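Local structure of CSP3 (5FIG) at the interface of chains A and B. The protein stores copper in the bacterial cytosol, binding Cu(I) with high capacity and protecting the cell against copper toxicity. Numbering follows the deposited sequence. Chains: chain A/B, CSP3.

The interface of chains A and B. Residues chain A 57-59; chain B 20-21, 23-24.
A:Gln57 and B:Asn20 meet amide to amide across the boundary between two CSP3 chains, and the patch shows how a helix end can be docked on a helix flank by a well-aimed amide contact backed by methyl packing. A:Gln57 closes helix 36-57, A:Thr58 and A:Asp59 follow it as loop, and the B side is one stretch of helix 6-27. The whole interface is two-fold symmetric, so the patch has a twin; the structure alone does not show whether this pairing is the biological one.

Among the polar contacts, B:Asn20 ND2 donates to the side-chain carbonyl A:Gln57 OE1 at 2.6 Å, nearly straight at 166°. The acceptor lies in the amide plane of B:Asn20 and the donor in the carbonyl plane of A:Gln57, although the two amides are twisted 58° apart. The extended chain of A:Gln57 beyond CG (chi2 178°) carries its carbonyl out to the B:Asn20 amide. The one hydroxyl hydrogen of B:Thr24 OG1 is divided between B:Asn20 O, 3.2 Å away in its own helix, and A:Thr58 O, which may be why the crossing bond is weak.

A ring-edge contact stands apart: B:His21 CD2 lies 3.4 Å from A:Gln57 O, the oxygen in the imidazole plane.

Apolar packing fills in beside these bonds. B:Asn20 CB abuts A:Gln57 CB at 3.4 Å, while the methyl A:Thr58 CG2 lies over a face of the B:Asn20 amide, 3.6 Å from CG. An alanine in place of B:Asn20 would probably leave A:Gln57 OE1 without this donor and A:Thr58 CG2 without the amide it packs on. A:Asp59 CB packs 4.0 Å from the methyl B:Thr24 CG2, the side chains crossing at about a right angle. A:Thr58 CG2 also touches the ring of B:Phe23, 4.1 Å from CD2.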
loop_
_atom_site.group_PDB
_atom_site.type_symbol
_atom_site.label_atom_id
_atom_site.label_comp_id
_atom_site.label_asym_id
_atom_site.label_seq_id
_atom_site.Cartn_x
_atom_site.Cartn_y
_atom_site.Cartn_z
ATOM N N GLN A 57 1.889 -12.261 -6.602
ATOM C CA GLN A 57 3.233 -12.216 -7.209
ATOM C C GLN A 57 4.309 -12.722 -6.268
ATOM O O GLN A 57 5.355 -13.180 -6.706
ATOM C CB GLN A 57 3.571 -10.812 -7.684
ATOM C CG GLN A 57 2.731 -10.381 -8.845
ATOM C CD GLN A 57 3.008 -8.956 -9.329
ATOM O OE1 GLN A 57 3.505 -8.112 -8.599
ATOM N NE2 GLN A 57 2.666 -8.705 -10.584
ATOM N N THR A 58 4.084 -12.571 -4.961
ATOM C CA THR A 58 5.045 -12.967 -3.971
ATOM C C THR A 58 4.737 -14.335 -3.354
ATOM O O THR A 58 5.492 -14.767 -2.489
ATOM C CB THR A 58 5.166 -11.953 -2.781
ATOM O OG1 THR A 58 3.915 -11.860 -2.113
ATOM C CG2 THR A 58 5.646 -10.551 -3.283
ATOM N N ASP A 59 3.726 -15.025 -3.869
ATOM C CA ASP A 59 3.337 -16.350 -3.400
ATOM C C ASP A 59 3.098 -16.331 -1.864
ATOM O O ASP A 59 3.597 -17.141 -1.099
ATOM C CB ASP A 59 4.394 -17.394 -3.760
ATOM C CG ASP A 59 4.514 -17.635 -5.246
ATOM O OD1 ASP A 59 3.574 -17.273 -6.003
ATOM O OD2 ASP A 59 5.542 -18.213 -5.691
ATOM N N ASN B 20 8.692 -8.413 -7.257
ATOM C CA ASN B 20 7.986 -9.426 -6.434
ATOM C C ASN B 20 8.446 -10.867 -6.725
ATOM O O ASN B 20 8.579 -11.688 -5.839
ATOM C CB ASN B 20 6.467 -9.300 -6.602
ATOM C CG ASN B 20 5.891 -8.115 -5.873
ATOM O OD1 ASN B 20 6.411 -7.748 -4.851
ATOM N ND2 ASN B 20 4.813 -7.508 -6.397
ATOM N N HIS B 21 8.655 -11.176 -8.012
ATOM C CA HIS B 21 9.219 -12.449 -8.377
ATOM C C HIS B 21 10.613 -12.687 -7.806
ATOM O O HIS B 21 10.913 -13.788 -7.330
ATOM C CB HIS B 21 9.222 -12.613 -9.925
ATOM C CG HIS B 21 7.847 -12.893 -10.461
ATOM N ND1 HIS B 21 7.571 -12.832 -11.811
ATOM C CD2 HIS B 21 6.652 -13.168 -9.855
ATOM C CE1 HIS B 21 6.297 -13.107 -12.029
ATOM N NE2 HIS B 21 5.714 -13.323 -10.863
ATOM N N PHE B 23 11.899 -11.209 -5.170
ATOM C CA PHE B 23 11.723 -11.357 -3.717
ATOM C C PHE B 23 11.479 -12.779 -3.312
ATOM O O PHE B 23 12.197 -13.348 -2.456
ATOM C CB PHE B 23 10.563 -10.461 -3.294
ATOM C CG PHE B 23 10.165 -10.587 -1.837
ATOM C CD1 PHE B 23 10.763 -9.782 -0.869
ATOM C CD2 PHE B 23 9.156 -11.463 -1.447
ATOM C CE1 PHE B 23 10.369 -9.854 0.452
ATOM C CE2 PHE B 23 8.763 -11.550 -0.118
ATOM C CZ PHE B 23 9.390 -10.748 0.840
ATOM N N THR B 24 10.481 -13.393 -3.922
ATOM C CA THR B 24 10.151 -14.785 -3.617
ATOM C C THR B 24 11.262 -15.793 -3.985
ATOM O O THR B 24 11.569 -16.718 -3.203
ATOM C CB THR B 24 8.837 -15.204 -4.327
ATOM O OG1 THR B 24 7.866 -14.224 -4.004
ATOM C CG2 THR B 24 8.315 -16.500 -3.844
#